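Local atomic coordinates of TRAP dicarboxylate transporter-DctP subunit (Rhodobacter sphaeroides, PDB entry 4PE3), a protein that probably captures a small organic acid in the periplasm and delivers it to a TRAP-type membrane transporter, as other family 7 solute-binding proteins do. Residues N226-H238 with K294-F308. Sequence-based numbering, arbitrary orientation.
Sequences NDIAPHPVYPGFH and KITVHDWSDEERAKF. With ZN (zinc ion), chain I; ZN (zinc ion), chain O; EDO (1,2-ethanediol), chain D.
A short parallel backbone pairing joins residues 230-234 to 295-299, bridged at Val-233 and His-298, and an aromatic cluster and the guanidinium of Arg-305 continue it toward the start of helix 302-320. Pro-232 O receives His-298 N at 2.9 Å, nearly straight and in the carbonyl plane, while His-298 O returns to Tyr-234 N, also at 2.9 Å. Beside this exchange, the imidazoles of His-231 and His-298 meet rim to rim, ND1 to NE2 at 2.9 Å; either nitrogen could donate, and Asp-164 holds ND1 of His-298 on its other side. Ile-295 tucks CG2 against the Pro-232 ring and lays CG1 near Asn-226 O.

His-231 and Val-233 also bond through their backbones to Ser-159 and Phe-157, so 230-234 runs along edge strand 157-159 of the four-stranded sheet, and 295-299, which follows long helix 257-291, pairs with it in turn. After the cis peptide bond that precedes Pro-235, the extended side chain of Arg-305 reaches back with its guanidinium edge: NH2 grips Pro-235 O (2.8 Å) and NH1 grips Gly-236 O (2.8 Å), both from above the carbonyl planes. NE bonds Trp-300 O, and NH2 adds a salt bridge to Asp-299 OD1 at 3.0 Å; both oxygens of that carboxylate also chelate a zinc ion that binds three waters as well. A leucine in place of Arg-305 would probably leave these three carbonyls without their donor and the 235-236 backbone freer to shift.

With CG between its backbone N and carbonyl carbon (chi1 55°), Phe-237 lies face to face on the six-membered ring of Trp-300, centroids 3.9 Å apart and planes at 8°. Val-233 CG1 sits on the same indole face, over the five-membered ring, in a CH-pi contact. The Phe-237 edge, through CD1 and CE1, points into the Phe-308 face at 73°, a T-shaped pair.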
loop_
_atom_site.group_PDB
_atom_site.type_symbol
_atom_site.label_atom_id
_atom_site.label_comp_id
_atom_site.label_asym_id
_atom_site.label_seq_id
_atom_site.Cartn_x
_atom_site.Cartn_y
_atom_site.Cartn_z
ATOM N N ASN A 226 18.569 -10.140 -1.246
ATOM C CA ASN A 226 18.456 -11.308 -0.384
ATOM C C ASN A 226 19.692 -12.187 -0.476
ATOM O O ASN A 226 19.937 -13.007 0.420
ATOM C CB ASN A 226 17.224 -12.109 -0.739
ATOM C CG ASN A 226 15.935 -11.333 -0.506
ATOM O OD1 ASN A 226 15.858 -10.470 0.362
ATOM N ND2 ASN A 226 14.932 -11.647 -1.278
ATOM N N ASP A 227 20.482 -12.017 -1.531
ATOM C CA ASP A 227 21.723 -12.744 -1.657
ATOM C C ASP A 227 22.802 -12.159 -0.741
ATOM O O ASP A 227 23.549 -12.904 -0.107
ATOM C CB ASP A 227 22.242 -12.733 -3.089
ATOM C CG ASP A 227 21.412 -13.565 -4.032
ATOM O OD1 ASP A 227 20.262 -13.916 -3.770
ATOM O OD2 ASP A 227 21.947 -13.877 -5.108
ATOM N N ILE A 228 22.880 -10.836 -0.666
ATOM C CA ILE A 228 23.866 -10.171 0.178
ATOM C C ILE A 228 23.393 -10.033 1.639
ATOM O O ILE A 228 24.215 -9.835 2.542
ATOM C CB ILE A 228 24.290 -8.799 -0.400
ATOM C CG1 ILE A 228 23.137 -7.821 -0.449
ATOM C CG2 ILE A 228 24.897 -8.988 -1.801
ATOM C CD1 ILE A 228 23.571 -6.408 -0.807
ATOM N N ALA A 229 22.097 -10.216 1.856
ATOM C CA ALA A 229 21.452 -10.053 3.166
ATOM C C ALA A 229 20.497 -11.229 3.303
ATOM O O ALA A 229 19.338 -11.164 2.900
ATOM C CB ALA A 229 20.729 -8.724 3.224
ATOM N N PRO A 230 20.997 -12.359 3.821
ATOM C CA PRO A 230 20.317 -13.643 3.618
ATOM C C PRO A 230 19.280 -14.021 4.690
ATOM O O PRO A 230 18.979 -15.194 4.827
ATOM C CB PRO A 230 21.489 -14.641 3.571
ATOM C CG PRO A 230 22.521 -14.020 4.442
ATOM C CD PRO A 230 22.394 -12.537 4.290
ATOM N N HIS A 231 18.679 -13.029 5.333
ATOM C CA HIS A 231 17.617 -13.254 6.305
ATOM C C HIS A 231 16.403 -12.369 6.057
ATOM O O HIS A 231 15.960 -11.624 6.935
ATOM C CB HIS A 231 18.144 -13.003 7.723
ATOM C CG HIS A 231 19.079 -14.055 8.206
ATOM N ND1 HIS A 231 18.672 -15.344 8.460
ATOM C CD2 HIS A 231 20.407 -14.018 8.461
ATOM C CE1 HIS A 231 19.707 -16.058 8.863
ATOM N NE2 HIS A 231 20.772 -15.281 8.858
ATOM N N PRO A 232 15.814 -12.452 4.860
ATOM C CA PRO A 232 14.591 -11.676 4.623
ATOM C C PRO A 232 13.430 -12.086 5.521
ATOM O O PRO A 232 13.380 -13.232 5.982
ATOM C CB PRO A 232 14.267 -11.996 3.159
ATOM C CG PRO A 232 14.875 -13.339 2.920
ATOM C CD PRO A 232 16.162 -13.301 3.716
ATOM N N VAL A 233 12.499 -11.154 5.741
ATOM C CA VAL A 233 11.246 -11.471 6.394
ATOM C C VAL A 233 10.154 -11.382 5.346
ATOM O O VAL A 233 9.934 -10.328 4.723
ATOM C CB VAL A 233 10.953 -10.557 7.596
ATOM C CG1 VAL A 233 9.693 -11.015 8.326
ATOM C CG2 VAL A 233 12.106 -10.559 8.580
ATOM N N TYR A 234 9.458 -12.499 5.154
ATOM C CA TYR A 234 8.399 -12.624 4.177
ATOM C C TYR A 234 7.338 -13.580 4.713
ATOM O O TYR A 234 7.685 -14.694 5.141
ATOM C CB TYR A 234 8.956 -13.185 2.847
ATOM C CG TYR A 234 7.825 -13.488 1.908
ATOM C CD1 TYR A 234 7.245 -12.474 1.158
ATOM C CD2 TYR A 234 7.285 -14.760 1.821
ATOM C CE1 TYR A 234 6.149 -12.716 0.330
ATOM C CE2 TYR A 234 6.184 -15.027 0.995
ATOM C CZ TYR A 234 5.629 -14.002 0.243
ATOM O OH TYR A 234 4.533 -14.296 -0.549
ATOM N N PRO A 235 6.051 -13.175 4.708
ATOM C CA PRO A 235 5.564 -11.859 4.322
ATOM C C PRO A 235 6.139 -10.768 5.189
ATOM O O PRO A 235 6.513 -11.011 6.341
ATOM C CB PRO A 235 4.044 -11.987 4.523
ATOM C CG PRO A 235 3.782 -13.415 4.311
ATOM C CD PRO A 235 4.943 -14.088 5.006
ATOM N N GLY A 236 6.296 -9.582 4.633
ATOM C CA GLY A 236 6.751 -8.454 5.413
ATOM C C GLY A 236 5.773 -8.043 6.504
ATOM O O GLY A 236 4.661 -8.571 6.613
ATOM N N PHE A 237 6.189 -7.062 7.291
ATOM C CA PHE A 237 5.444 -6.690 8.491
ATOM C C PHE A 237 5.249 -5.190 8.634
ATOM O O PHE A 237 4.806 -4.743 9.695
ATOM C CB PHE A 237 6.141 -7.234 9.756
ATOM C CG PHE A 237 7.569 -6.813 9.881
ATOM C CD1 PHE A 237 7.889 -5.590 10.414
ATOM C CD2 PHE A 237 8.596 -7.637 9.431
ATOM C CE1 PHE A 237 9.193 -5.179 10.516
ATOM C CE2 PHE A 237 9.905 -7.222 9.502
ATOM C CZ PHE A 237 10.209 -5.988 10.035
ATOM N N HIS A 238 5.538 -4.389 7.606
ATOM C CA HIS A 238 5.508 -2.959 7.850
ATOM C C HIS A 238 4.980 -2.022 6.777
ATOM O O HIS A 238 4.540 -0.932 7.128
ATOM C CB HIS A 238 6.862 -2.466 8.338
ATOM C CG HIS A 238 7.771 -2.050 7.238
ATOM N ND1 HIS A 238 8.489 -2.945 6.477
ATOM C CD2 HIS A 238 8.051 -0.822 6.746
ATOM C CE1 HIS A 238 9.166 -2.285 5.555
ATOM N NE2 HIS A 238 8.929 -0.993 5.706
ATOM N N LYS A 294 21.124 -20.922 0.845
ATOM C CA LYS A 294 21.822 -19.958 1.697
ATOM C C LYS A 294 20.886 -18.964 2.377
ATOM O O LYS A 294 21.193 -18.432 3.450
ATOM C CB LYS A 294 22.886 -19.203 0.872
ATOM C CG LYS A 294 24.078 -20.067 0.425
ATOM C CD LYS A 294 24.822 -20.655 1.637
ATOM C CE LYS A 294 25.989 -21.527 1.277
ATOM N NZ LYS A 294 26.442 -22.285 2.488
ATOM N N ILE A 295 19.738 -18.709 1.771
ATOM C CA ILE A 295 18.834 -17.684 2.247
ATOM C C ILE A 295 17.786 -18.310 3.179
ATOM O O ILE A 295 17.206 -19.342 2.854
ATOM C CB ILE A 295 18.159 -16.978 1.069
ATOM C CG1 ILE A 295 19.224 -16.250 0.218
ATOM C CG2 ILE A 295 17.088 -16.000 1.566
ATOM C CD1 ILE A 295 18.722 -15.801 -1.153
ATOM N N THR A 296 17.599 -17.697 4.343
ATOM C CA THR A 296 16.588 -18.127 5.318
ATOM C C THR A 296 15.431 -17.152 5.258
ATOM O O THR A 296 15.587 -15.958 5.512
ATOM C CB THR A 296 17.154 -18.135 6.735
ATOM O OG1 THR A 296 18.285 -19.004 6.781
ATOM C CG2 THR A 296 16.111 -18.630 7.731
ATOM N N VAL A 297 14.258 -17.638 4.877
ATOM C CA VAL A 297 13.101 -16.764 4.753
ATOM C C VAL A 297 12.293 -16.857 6.044
ATOM O O VAL A 297 11.760 -17.915 6.361
ATOM C CB VAL A 297 12.250 -17.153 3.555
ATOM C CG1 VAL A 297 11.026 -16.222 3.413
ATOM C CG2 VAL A 297 13.120 -17.129 2.282
ATOM N N HIS A 298 12.242 -15.765 6.794
ATOM C CA HIS A 298 11.577 -15.770 8.103
ATOM C C HIS A 298 10.152 -15.282 7.968
ATOM O O HIS A 298 9.910 -14.214 7.415
ATOM C CB HIS A 298 12.300 -14.837 9.052
ATOM C CG HIS A 298 13.723 -15.198 9.289
ATOM N ND1 HIS A 298 14.136 -15.762 10.473
ATOM C CD2 HIS A 298 14.834 -15.071 8.525
ATOM C CE1 HIS A 298 15.434 -15.968 10.438
ATOM N NE2 HIS A 298 15.878 -15.561 9.267
ATOM N N ASP A 299 9.201 -16.066 8.467
ATOM C CA ASP A 299 7.787 -15.672 8.524
ATOM C C ASP A 299 7.430 -15.410 9.990
ATOM O O ASP A 299 7.261 -16.353 10.774
ATOM C CB ASP A 299 6.925 -16.796 7.941
ATOM C CG ASP A 299 5.415 -16.501 7.958
ATOM O OD1 ASP A 299 4.953 -15.384 8.213
ATOM O OD2 ASP A 299 4.648 -17.445 7.711
ATOM N N TRP A 300 7.376 -14.143 10.387
ATOM C CA TRP A 300 7.144 -13.816 11.794
ATOM C C TRP A 300 5.833 -14.436 12.264
ATOM O O TRP A 300 4.854 -14.471 11.527
ATOM C CB TRP A 300 7.115 -12.305 12.001
ATOM C CG TRP A 300 8.433 -11.638 12.100
ATOM C CD1 TRP A 300 9.666 -12.191 11.857
ATOM C CD2 TRP A 300 8.676 -10.281 12.485
ATOM N NE1 TRP A 300 10.646 -11.257 12.077
ATOM C CE2 TRP A 300 10.064 -10.077 12.453
ATOM C CE3 TRP A 300 7.850 -9.217 12.855
ATOM C CZ2 TRP A 300 10.646 -8.871 12.802
ATOM C CZ3 TRP A 300 8.427 -8.018 13.166
ATOM C CH2 TRP A 300 9.817 -7.853 13.149
ATOM N N SER A 301 5.820 -14.943 13.498
ATOM C CA SER A 301 4.583 -15.480 14.047
ATOM C C SER A 301 3.503 -14.420 14.175
ATOM O O SER A 301 3.769 -13.222 14.209
ATOM C CB SER A 301 4.844 -16.078 15.419
ATOM O OG SER A 301 5.253 -15.059 16.306
ATOM N N ASP A 302 2.266 -14.871 14.277
ATOM C CA ASP A 302 1.170 -13.956 14.554
ATOM C C ASP A 302 1.421 -13.105 15.806
ATOM O O ASP A 302 1.083 -11.920 15.832
ATOM C CB ASP A 302 -0.140 -14.724 14.724
ATOM C CG ASP A 302 -0.638 -15.322 13.431
ATOM O OD1 ASP A 302 -0.080 -14.999 12.360
ATOM O OD2 ASP A 302 -1.609 -16.103 13.483
ATOM N N GLU A 303 1.946 -13.735 16.852
ATOM C CA GLU A 303 2.252 -13.026 18.093
ATOM C C GLU A 303 3.290 -11.929 17.906
ATOM O O GLU A 303 3.168 -10.845 18.454
ATOM C CB GLU A 303 2.711 -13.998 19.198
ATOM C CG GLU A 303 3.598 -15.176 18.748
ATOM C CD GLU A 303 5.056 -15.105 19.244
ATOM O OE1 GLU A 303 5.400 -14.199 20.034
ATOM O OE2 GLU A 303 5.877 -15.964 18.847
ATOM N N GLU A 304 4.320 -12.196 17.109
ATOM C CA GLU A 304 5.341 -11.187 16.895
ATOM C C GLU A 304 4.771 -10.047 16.035
ATOM O O GLU A 304 5.065 -8.887 16.256
ATOM C CB GLU A 304 6.608 -11.801 16.281
ATOM C CG GLU A 304 7.336 -12.735 17.238
ATOM C CD GLU A 304 7.766 -12.042 18.481
ATOM O OE1 GLU A 304 8.068 -10.825 18.443
ATOM O OE2 GLU A 304 7.796 -12.735 19.519
ATOM N N ARG A 305 3.931 -10.385 15.078
ATOM C CA ARG A 305 3.292 -9.368 14.263
ATOM C C ARG A 305 2.365 -8.495 15.109
ATOM O O ARG A 305 2.303 -7.277 14.940
ATOM C CB ARG A 305 2.553 -10.031 13.109
ATOM C CG ARG A 305 3.523 -10.669 12.100
ATOM C CD ARG A 305 2.798 -11.394 11.023
ATOM N NE ARG A 305 3.726 -12.110 10.150
ATOM C CZ ARG A 305 4.347 -11.598 9.089
ATOM N NH1 ARG A 305 4.113 -10.353 8.736
ATOM N NH2 ARG A 305 5.159 -12.375 8.381
ATOM N N ALA A 306 1.632 -9.117 16.038
ATOM C CA ALA A 306 0.780 -8.354 16.964
ATOM C C ALA A 306 1.633 -7.447 17.856
ATOM O O ALA A 306 1.249 -6.318 18.133
ATOM C CB ALA A 306 -0.075 -9.294 17.819
ATOM N N LYS A 307 2.795 -7.927 18.282
ATOM C CA LYS A 307 3.705 -7.092 19.049
ATOM C C LYS A 307 4.173 -5.896 18.204
ATOM O O LYS A 307 4.246 -4.772 18.690
ATOM C CB LYS A 307 4.883 -7.927 19.571
ATOM C CG LYS A 307 4.517 -8.737 20.807
ATOM C CD LYS A 307 5.498 -9.877 21.074
ATOM C CE LYS A 307 6.906 -9.391 21.152
ATOM N NZ LYS A 307 7.842 -10.530 21.449
ATOM N N PHE A 308 4.488 -6.133 16.932
ATOM C CA PHE A 308 4.906 -5.031 16.068
ATOM C C PHE A 308 3.777 -3.998 15.900
ATOM O O PHE A 308 4.020 -2.794 15.964
ATOM C CB PHE A 308 5.413 -5.533 14.721
ATOM C CG PHE A 308 6.140 -4.484 13.943
ATOM C CD1 PHE A 308 7.469 -4.189 14.223
ATOM C CD2 PHE A 308 5.497 -3.773 12.943
ATOM C CE1 PHE A 308 8.145 -3.204 13.503
ATOM C CE2 PHE A 308 6.169 -2.789 12.220
ATOM C CZ PHE A 308 7.484 -2.501 12.499
HETATM ZN ZN ZN I . 23.629 -13.543 -5.910
HETATM ZN ZN ZN O . 2.862 -16.627 7.983
HETATM C C1 EDO D . 2.169 -11.640 -1.044
HETATM O O1 EDO D . 3.353 -12.192 -1.634
HETATM C C2 EDO D . 2.518 -10.628 0.046
HETATM O O2 EDO D . 3.101 -11.288 1.160
HETATM O O HOH W 1 20.463 -17.439 5.943
HETATM O O HOH W 2 2.490 -14.613 8.205
HETATM O O HOH W 3 2.691 -16.607 5.853
HETATM O O HOH W 4 2.655 -17.497 9.827
#